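Local coordinates for protein decapping nuclease RAI1 (PDB 5BTO) that hydrolyses the NAD cap from NAD-capped RNAs, using a divalent metal cation, and stabilises and stimulates its partner exoribonuclease RAT1, at residues 220-225 with 229-234; 23-28 with 287-292; 267-272 with 318-323; 124-129 with 333-338. All coordinates share one frame; numbering follows the deposited sequence.

In the fold
Contacts 1 and 2 meet in the large mixed sheet, where strands 216-225 and 27-34 are neighbours. Their centres are 11 Å apart, and K222 N probably hydrogen-bonds to K27 O at 2.8 Å. Contact 4 also touches contact 1: I225 CD1 packs on L337 CD1 at 3.7 Å. Contact 3 lies at the surface, its nearest atoms about 7 Å from contact 4. Helix 266-286 starts at contact 3, and G287 of contact 2 is the first residue after it. Near the substrate site, the side chain of A233 is about 4 Å from that of Y114, and G287 lies about 9 Å from the side chains of R115 and Q282. Contacts 3 and 4 lie away from it.

Contact 1: residues 220-225 with 229-234; sequences VIKTGI and KMLLAG
The carbonyl oxygen of M230 receives T223 N at 2.8 Å, with an N-H...O angle of 164°, and the CA-H of K222 closes on the same oxygen. This is one of the bonds of the antiparallel beta hairpin formed by strands 216-225 and 228-235. T223 and M230 are a hydrogen-bonded pair. The return bond, M230 N to T223 O, is also 2.8 Å, but here the donor stands above the carbonyl plane. I221 and L232 form the next hydrogen-bonded pair, with both N...O distances at 2.9 Å. V220, K222, L231 and A233 share one face of the sheet. On it L231 CG meets V220 CG1 at 3.7 Å, and L231 CD1 bends back to 3.2 Å from I221 O. L231 can do this because its CG is anti to the backbone N (chi1 -169°). K222 CG lies 3.9 Å from L231 CD1. Strand 27-34 adds I29 against L231, and strand 111-114 adds I112. An alanine in place of L231 is likely to open a gap beside V220 CG1 and take one apolar neighbour from K222 CG. I221, T223, M230 and L232 lie on the other face. There the T223 methyl CG2 rests 4.0 Å from L232 CG. Farther from the turn, V220 CG2 lies 4.0 Å from A233 CB.

Contact 2: residues 23-28 with 287-292; sequences LKQPKE and GIRKVV
Q25 and R289 are joined chiefly through one water. Water 1 accepts Q25 NE2 at 3.1 Å and R289 NE at 2.9 Å, and it donates to G287 O at 2.7 Å. Three protein groups therefore fix its position. Q25 NE2 makes a second hydrogen bond, to P26 O at 2.8 Å. That bond is nearly straight (167°), lies in the carbonyl plane on a lone pair, and holds the Q25 amide in a set rotation. A bend at chi2 carries the amide to this place.

The direct approach of the two side chains is looser. They cross at about a right angle, with amide and guanidinium planes 55° apart. Q25 OE1 comes to 3.6 Å from R289 NH2, which also has a long, weak ion pair with D249.

The packing contact is P26 on G287. The ring atom P26 CG lies 3.7 Å from G287 CA, while the same proline also touches I221, T223 and L251. The position where a beta carbon would sit lies too close to P26 CG, consistent with a glycine here.

G287 has a positive phi (73°), which itself favours glycine. It ends helix 266-286 with two bonds back into the last turn. The contact thus sets the chain leading into strand 27-34 against a Schellman motif.

Contact 3: residues 267-272 with 318-323; sequences GQVVNF and KNNALT
V269 and L322 meet with their side chains at about a right angle. L322 CD1 does the touching, 3.9 Å from both V269 CB and V269 CG1, and the contact is purely apolar. With CG1 anti to the backbone N (chi1 178°), V269 turns this branch to both L322 and N320.

The side chains of V269 and N320 run past each other in opposite directions. N320 ND2 lies 4.0 Å from V269 CG1, a packing distance. The polar partner of this amide nitrogen is E273 OE2, one helical turn beyond V269. N320 thus places ND2 beside the valine while it bonds to the same helix farther along.

The other end of the amide turns back on its own loop. L322 N gives N320 OD1 a weak bond of 3.1 Å, with an angle of 128°. Just beyond, T323 OG1 donates to A321 O at 3.1 Å.

No other protein chain of the assembly touches this surface contact. It packs the loop after helix 313-318 on the start of helix 266-286, and the weak bond is consistent with an Asx turn at N320.

Contact 4: residues 124-129 with 333-338; sequences LPYNLN and CTTALK
The turn after helix 115-123 packs on the first turn of helix 333-350, with Y126 on one side and T335 and A336 on the other. Y126 reaches across with its hydroxyl. Its OH lies 3.5 Å from T335 CB and 3.7 Å from T335 CG2, and the two side chains cross at about a right angle. T335 OG1 is farther from the phenol oxygen, at 4.0 Å, and no hydrogen bond joins them. A336 CB comes to the edge of the ring, near its plane, 4.3 Å from Y126 CE2.

The ring is set by its own turn. Y126 CG sits beside the backbone N (chi1 -57°), which brings the ring over the preceding proline. P125 CB lies 4.0 Å above the ring plane, over the centre. A backbone bond from N127 N to L124 O, 2.9 Å, closes this 3-10 turn.

The helix side has further supports. The N332 side chain accepts the N-H of T335 and also touches Y126, while F277 of helix 266-286 packs on A336. T335 also packs on A196 of the second subunit.

All three touching residues are buried. With no hydrogen bond across it, the contact probably depends on the fit of the hydroxyl against T335 CB and CG2 and of the ring edge against A336 CB.

Contact 1: residues 220-225 with 229-234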
# COMPACT_ATOMS: atom_id res chain seq x y z
N VAL A 220 26.69 14.60 10.84
CA VAL A 220 26.03 14.53 9.54
C VAL A 220 26.69 13.46 8.69
O VAL A 220 27.91 13.49 8.46
CB VAL A 220 26.05 15.88 8.80
CG1 VAL A 220 25.14 15.82 7.57
CG2 VAL A 220 25.62 16.99 9.73
N ILE A 221 25.88 12.51 8.24
CA ILE A 221 26.38 11.30 7.62
C ILE A 221 25.85 11.14 6.21
O ILE A 221 24.80 11.69 5.86
CB ILE A 221 25.97 10.04 8.43
CG1 ILE A 221 24.45 9.85 8.42
CG2 ILE A 221 26.46 10.15 9.88
CD1 ILE A 221 24.01 8.47 8.88
N LYS A 222 26.60 10.40 5.40
CA LYS A 222 26.10 9.93 4.11
C LYS A 222 25.68 8.48 4.30
O LYS A 222 26.40 7.69 4.92
CB LYS A 222 27.16 10.04 3.02
CG LYS A 222 27.27 11.41 2.40
CD LYS A 222 28.34 11.42 1.30
CE LYS A 222 28.22 10.20 0.39
NZ LYS A 222 27.08 10.26 -0.56
N THR A 223 24.50 8.14 3.80
CA THR A 223 24.03 6.78 3.90
C THR A 223 23.08 6.52 2.75
O THR A 223 23.07 7.27 1.77
CB THR A 223 23.35 6.54 5.27
OG1 THR A 223 23.03 5.15 5.41
CG2 THR A 223 22.11 7.40 5.43
N GLY A 224 22.28 5.48 2.84
CA GLY A 224 21.37 5.18 1.76
C GLY A 224 20.37 4.13 2.16
O GLY A 224 20.50 3.50 3.21
N ILE A 225 19.37 3.95 1.31
CA ILE A 225 18.43 2.86 1.46
C ILE A 225 17.99 2.53 0.04
O ILE A 225 17.72 3.43 -0.75
CB ILE A 225 17.22 3.23 2.36
CG1 ILE A 225 16.25 2.05 2.45
CG2 ILE A 225 16.50 4.48 1.86
CD1 ILE A 225 16.16 1.45 3.80
N LYS A 229 20.45 7.66 -2.17
CA LYS A 229 21.55 8.17 -1.37
C LYS A 229 21.03 9.31 -0.50
O LYS A 229 20.28 10.17 -0.98
CB LYS A 229 22.69 8.67 -2.26
CG LYS A 229 23.29 7.62 -3.16
CD LYS A 229 24.45 8.22 -3.97
CE LYS A 229 25.08 7.19 -4.89
NZ LYS A 229 24.14 6.79 -5.97
N MET A 230 21.39 9.32 0.77
CA MET A 230 20.82 10.30 1.69
C MET A 230 21.88 10.92 2.60
O MET A 230 22.84 10.26 2.99
CB MET A 230 19.72 9.65 2.55
CG MET A 230 18.62 9.04 1.68
SD MET A 230 17.39 8.11 2.61
CE MET A 230 16.49 9.43 3.40
N LEU A 231 21.69 12.20 2.91
CA LEU A 231 22.50 12.88 3.91
C LEU A 231 21.59 13.03 5.12
O LEU A 231 20.47 13.56 5.00
CB LEU A 231 22.93 14.26 3.39
CG LEU A 231 24.00 15.02 4.19
CD1 LEU A 231 25.34 14.30 4.10
CD2 LEU A 231 24.16 16.45 3.73
N LEU A 232 22.02 12.51 6.27
CA LEU A 232 21.20 12.61 7.49
C LEU A 232 21.96 13.31 8.60
O LEU A 232 23.10 12.94 8.93
CB LEU A 232 20.82 11.22 8.02
CG LEU A 232 19.97 10.26 7.22
CD1 LEU A 232 19.61 9.04 8.10
CD2 LEU A 232 18.73 10.98 6.75
N ALA A 233 21.33 14.30 9.22
CA ALA A 233 21.91 14.97 10.38
C ALA A 233 21.25 14.43 11.65
O ALA A 233 20.02 14.30 11.71
CB ALA A 233 21.71 16.47 10.27
N GLY A 234 22.05 14.13 12.67
CA GLY A 234 21.51 13.60 13.90
C GLY A 234 22.34 13.93 15.13
O GLY A 234 23.57 13.84 15.09

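Contact 2: residues 23-28 with 287-292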
# COMPACT_ATOMS: atom_id res chain seq x y z
N LEU A 23 22.54 -3.98 3.17
CA LEU A 23 22.80 -3.00 4.22
C LEU A 23 23.80 -1.94 3.74
O LEU A 23 24.86 -2.27 3.20
CB LEU A 23 23.34 -3.68 5.48
CG LEU A 23 22.35 -4.53 6.29
CD1 LEU A 23 23.07 -5.43 7.29
CD2 LEU A 23 21.33 -3.65 6.99
N LYS A 24 23.44 -0.68 3.93
CA LYS A 24 24.32 0.44 3.61
C LYS A 24 25.12 0.81 4.85
O LYS A 24 24.57 0.85 5.94
CB LYS A 24 23.50 1.65 3.17
CG LYS A 24 22.41 1.34 2.16
CD LYS A 24 22.99 1.00 0.81
CE LYS A 24 21.90 0.62 -0.17
NZ LYS A 24 22.47 -0.00 -1.39
N GLN A 25 26.40 1.08 4.68
CA GLN A 25 27.23 1.51 5.81
C GLN A 25 27.34 3.03 5.86
O GLN A 25 27.97 3.64 4.99
CB GLN A 25 28.62 0.89 5.75
CG GLN A 25 29.61 1.51 6.73
CD GLN A 25 29.27 1.22 8.19
OE1 GLN A 25 29.14 0.06 8.58
NE2 GLN A 25 29.13 2.28 8.99
N PRO A 26 26.73 3.64 6.88
CA PRO A 26 26.80 5.10 6.99
C PRO A 26 28.23 5.58 7.27
O PRO A 26 29.06 4.84 7.85
CB PRO A 26 25.91 5.41 8.20
CG PRO A 26 25.09 4.19 8.41
CD PRO A 26 25.91 3.04 7.93
N LYS A 27 28.50 6.81 6.87
CA LYS A 27 29.81 7.42 7.10
C LYS A 27 29.64 8.90 7.42
O LYS A 27 28.96 9.63 6.70
CB LYS A 27 30.68 7.26 5.85
CG LYS A 27 31.92 8.12 5.85
CD LYS A 27 32.70 7.99 4.55
CE LYS A 27 33.91 8.92 4.55
NZ LYS A 27 34.82 8.69 3.40
N GLU A 28 30.24 9.35 8.52
CA GLU A 28 30.19 10.77 8.85
C GLU A 28 31.02 11.57 7.85
O GLU A 28 32.16 11.19 7.53
CB GLU A 28 30.72 11.05 10.26
CG GLU A 28 30.64 12.53 10.64
CD GLU A 28 31.12 12.81 12.06
OE1 GLU A 28 30.39 12.47 13.03
OE2 GLU A 28 32.21 13.39 12.19
N GLY A 287 23.88 4.80 12.03
CA GLY A 287 25.06 3.97 12.14
C GLY A 287 25.71 3.99 13.51
O GLY A 287 26.91 3.75 13.64
N ILE A 288 24.92 4.31 14.54
CA ILE A 288 25.40 4.26 15.93
C ILE A 288 25.28 2.83 16.42
O ILE A 288 24.21 2.24 16.34
CB ILE A 288 24.59 5.19 16.86
CG1 ILE A 288 24.58 6.64 16.36
CG2 ILE A 288 25.07 5.08 18.32
CD1 ILE A 288 25.91 7.26 16.22
N ARG A 289 26.37 2.27 16.94
CA ARG A 289 26.45 0.83 17.20
C ARG A 289 26.22 0.44 18.66
O ARG A 289 26.08 -0.74 18.96
CB ARG A 289 27.82 0.29 16.76
CG ARG A 289 28.11 0.51 15.27
CD ARG A 289 29.46 -0.08 14.87
NE ARG A 289 29.81 0.22 13.48
CZ ARG A 289 30.87 -0.27 12.85
NH1 ARG A 289 31.68 -1.11 13.47
NH2 ARG A 289 31.11 0.07 11.59
N LYS A 290 26.22 1.42 19.55
CA LYS A 290 26.06 1.14 20.98
C LYS A 290 25.04 2.07 21.62
O LYS A 290 24.97 3.25 21.30
CB LYS A 290 27.40 1.29 21.71
CG LYS A 290 28.48 0.23 21.40
CD LYS A 290 29.68 0.41 22.33
CE LYS A 290 30.98 -0.24 21.81
NZ LYS A 290 30.79 -1.57 21.18
N VAL A 291 24.26 1.52 22.55
CA VAL A 291 23.29 2.29 23.30
C VAL A 291 23.37 1.89 24.77
O VAL A 291 23.40 0.70 25.09
CB VAL A 291 21.85 1.97 22.87
CG1 VAL A 291 20.87 2.81 23.67
CG2 VAL A 291 21.67 2.17 21.39
N VAL A 292 23.37 2.87 25.67
CA VAL A 292 23.24 2.55 27.10
C VAL A 292 21.91 3.04 27.63
O VAL A 292 21.56 4.21 27.47
CB VAL A 292 24.39 3.17 27.94
CG1 VAL A 292 24.02 3.14 29.42
CG2 VAL A 292 25.68 2.42 27.69
O HOH W 1 28.77 2.52 12.09

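Contact 3: residues 267-272 with 318-323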
# COMPACT_ATOMS: atom_id res chain seq x y z
N GLY A 267 3.53 -4.38 32.11
CA GLY A 267 3.20 -3.08 31.55
C GLY A 267 4.42 -2.20 31.30
O GLY A 267 4.48 -1.48 30.30
N GLN A 268 5.40 -2.27 32.20
CA GLN A 268 6.60 -1.47 32.04
C GLN A 268 7.46 -2.06 30.93
O GLN A 268 8.14 -1.33 30.20
CB GLN A 268 7.39 -1.36 33.35
CG GLN A 268 6.68 -0.60 34.47
CD GLN A 268 6.32 0.83 34.10
OE1 GLN A 268 7.01 1.48 33.31
NE2 GLN A 268 5.24 1.33 34.68
N VAL A 269 7.43 -3.38 30.78
CA VAL A 269 8.14 -4.01 29.67
C VAL A 269 7.53 -3.53 28.35
O VAL A 269 8.25 -3.24 27.38
CB VAL A 269 8.10 -5.54 29.75
CG1 VAL A 269 8.80 -6.16 28.56
CG2 VAL A 269 8.78 -5.99 31.04
N VAL A 270 6.21 -3.43 28.32
CA VAL A 270 5.52 -2.87 27.16
C VAL A 270 6.01 -1.47 26.82
O VAL A 270 6.34 -1.17 25.65
CB VAL A 270 4.00 -2.82 27.39
CG1 VAL A 270 3.33 -1.89 26.37
CG2 VAL A 270 3.43 -4.21 27.32
N ASN A 271 6.04 -0.61 27.84
CA ASN A 271 6.47 0.77 27.66
C ASN A 271 7.90 0.77 27.13
O ASN A 271 8.23 1.52 26.21
CB ASN A 271 6.43 1.55 28.98
CG ASN A 271 5.01 1.83 29.46
OD1 ASN A 271 4.06 1.79 28.68
ND2 ASN A 271 4.87 2.12 30.76
N PHE A 272 8.74 -0.07 27.72
CA PHE A 272 10.14 -0.07 27.34
C PHE A 272 10.32 -0.50 25.89
O PHE A 272 11.14 0.07 25.15
CB PHE A 272 10.94 -1.00 28.26
CG PHE A 272 12.41 -1.05 27.93
CD1 PHE A 272 13.12 0.11 27.68
CD2 PHE A 272 13.08 -2.26 27.89
CE1 PHE A 272 14.48 0.06 27.37
CE2 PHE A 272 14.44 -2.31 27.60
CZ PHE A 272 15.14 -1.15 27.34
N LYS A 318 12.01 -9.42 18.90
CA LYS A 318 11.36 -10.60 18.34
C LYS A 318 11.10 -11.66 19.40
O LYS A 318 10.03 -12.29 19.41
CB LYS A 318 12.20 -11.20 17.20
CG LYS A 318 11.54 -12.38 16.50
CD LYS A 318 12.39 -12.84 15.33
CE LYS A 318 11.70 -13.95 14.54
NZ LYS A 318 10.54 -13.44 13.74
N ASN A 319 12.08 -11.88 20.28
CA ASN A 319 11.97 -12.90 21.31
C ASN A 319 11.19 -12.52 22.57
O ASN A 319 11.07 -13.33 23.50
CB ASN A 319 13.36 -13.38 21.71
CG ASN A 319 13.99 -14.24 20.65
OD1 ASN A 319 13.29 -14.81 19.81
ND2 ASN A 319 15.31 -14.35 20.67
N ASN A 320 10.66 -11.30 22.60
CA ASN A 320 9.78 -10.87 23.68
C ASN A 320 8.34 -11.36 23.50
O ASN A 320 7.64 -10.91 22.59
CB ASN A 320 9.78 -9.34 23.78
CG ASN A 320 8.84 -8.82 24.86
OD1 ASN A 320 8.43 -9.57 25.75
ND2 ASN A 320 8.51 -7.54 24.79
N ALA A 321 7.89 -12.26 24.36
CA ALA A 321 6.53 -12.80 24.28
C ALA A 321 5.44 -11.72 24.30
O ALA A 321 4.48 -11.79 23.52
CB ALA A 321 6.29 -13.81 25.40
N LEU A 322 5.58 -10.75 25.20
CA LEU A 322 4.66 -9.61 25.30
C LEU A 322 4.71 -8.81 24.01
O LEU A 322 5.74 -8.78 23.35
CB LEU A 322 5.06 -8.72 26.46
CG LEU A 322 5.28 -9.50 27.75
CD1 LEU A 322 5.77 -8.58 28.87
CD2 LEU A 322 3.99 -10.20 28.15
N THR A 323 3.62 -8.13 23.66
CA THR A 323 3.46 -7.65 22.28
C THR A 323 3.01 -6.19 22.05
O THR A 323 2.21 -5.63 22.81
CB THR A 323 2.49 -8.58 21.51
OG1 THR A 323 2.93 -9.94 21.64
CG2 THR A 323 2.43 -8.21 20.04

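Contact 4: residues 124-129 with 333-338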
# COMPACT_ATOMS: atom_id res chain seq x y z
N LEU A 124 6.75 4.27 11.91
CA LEU A 124 5.31 4.50 11.69
C LEU A 124 4.39 3.26 11.80
O LEU A 124 3.33 3.35 12.41
CB LEU A 124 5.10 5.24 10.35
CG LEU A 124 3.67 5.64 9.94
CD1 LEU A 124 3.69 6.89 9.04
CD2 LEU A 124 2.95 4.48 9.23
N PRO A 125 4.79 2.12 11.21
CA PRO A 125 3.88 0.96 11.24
C PRO A 125 3.46 0.55 12.65
O PRO A 125 2.41 -0.09 12.82
CB PRO A 125 4.71 -0.15 10.61
CG PRO A 125 5.66 0.57 9.70
CD PRO A 125 6.00 1.85 10.42
N TYR A 126 4.28 0.88 13.65
CA TYR A 126 4.02 0.44 15.03
C TYR A 126 3.68 1.62 15.93
O TYR A 126 3.63 1.51 17.16
CB TYR A 126 5.19 -0.40 15.56
CG TYR A 126 5.43 -1.58 14.64
CD1 TYR A 126 4.45 -2.56 14.46
CD2 TYR A 126 6.59 -1.68 13.88
CE1 TYR A 126 4.64 -3.62 13.59
CE2 TYR A 126 6.79 -2.74 13.01
CZ TYR A 126 5.81 -3.70 12.87
OH TYR A 126 6.00 -4.76 12.00
N ASN A 127 3.40 2.75 15.28
CA ASN A 127 3.02 3.98 15.97
C ASN A 127 1.91 4.70 15.22
O ASN A 127 2.05 5.87 14.85
CB ASN A 127 4.25 4.88 16.13
CG ASN A 127 5.22 4.33 17.15
OD1 ASN A 127 5.00 4.47 18.35
ND2 ASN A 127 6.26 3.65 16.69
N LEU A 128 0.81 4.00 15.00
CA LEU A 128 -0.21 4.48 14.08
C LEU A 128 -1.06 5.63 14.62
O LEU A 128 -1.90 6.18 13.91
CB LEU A 128 -1.11 3.33 13.60
CG LEU A 128 -0.40 2.25 12.79
CD1 LEU A 128 -1.26 1.00 12.67
CD2 LEU A 128 0.00 2.78 11.42
N ASN A 129 -0.84 6.00 15.88
CA ASN A 129 -1.57 7.12 16.46
C ASN A 129 -0.79 8.43 16.39
O ASN A 129 -1.31 9.48 16.77
CB ASN A 129 -1.95 6.83 17.91
CG ASN A 129 -2.86 5.63 18.03
OD1 ASN A 129 -3.79 5.46 17.24
ND2 ASN A 129 -2.58 4.77 19.00
N CYS A 333 11.37 -5.42 13.14
CA CYS A 333 12.28 -4.41 12.59
C CYS A 333 12.48 -4.56 11.09
O CYS A 333 12.67 -3.58 10.39
CB CYS A 333 13.63 -4.44 13.32
SG CYS A 333 13.49 -3.97 15.07
N THR A 334 12.43 -5.80 10.60
CA THR A 334 12.58 -6.04 9.16
C THR A 334 11.41 -5.44 8.38
O THR A 334 11.59 -4.82 7.33
CB THR A 334 12.69 -7.54 8.86
OG1 THR A 334 13.83 -8.07 9.53
CG2 THR A 334 12.84 -7.77 7.36
N THR A 335 10.20 -5.64 8.90
CA THR A 335 9.01 -5.09 8.27
C THR A 335 9.09 -3.56 8.25
O THR A 335 8.76 -2.91 7.24
CB THR A 335 7.73 -5.53 9.02
OG1 THR A 335 7.70 -6.96 9.08
CG2 THR A 335 6.50 -5.04 8.30
N ALA A 336 9.51 -2.98 9.37
CA ALA A 336 9.66 -1.54 9.47
C ALA A 336 10.59 -1.04 8.37
O ALA A 336 10.29 -0.05 7.68
CB ALA A 336 10.19 -1.14 10.86
N LEU A 337 11.72 -1.72 8.21
CA LEU A 337 12.72 -1.31 7.23
C LEU A 337 12.20 -1.43 5.79
O LEU A 337 12.51 -0.58 4.94
CB LEU A 337 14.02 -2.10 7.39
CG LEU A 337 15.23 -1.57 6.63
CD1 LEU A 337 15.55 -0.14 7.07
CD2 LEU A 337 16.44 -2.49 6.86
N LYS A 338 11.42 -2.47 5.51
CA LYS A 338 10.80 -2.61 4.19
C LYS A 338 9.78 -1.50 3.92
O LYS A 338 9.68 -1.00 2.79
CB LYS A 338 10.16 -3.99 4.04
CG LYS A 338 11.14 -5.16 4.00
CD LYS A 338 10.40 -6.48 4.02
CE LYS A 338 11.34 -7.65 4.20
NZ LYS A 338 10.61 -8.94 4.37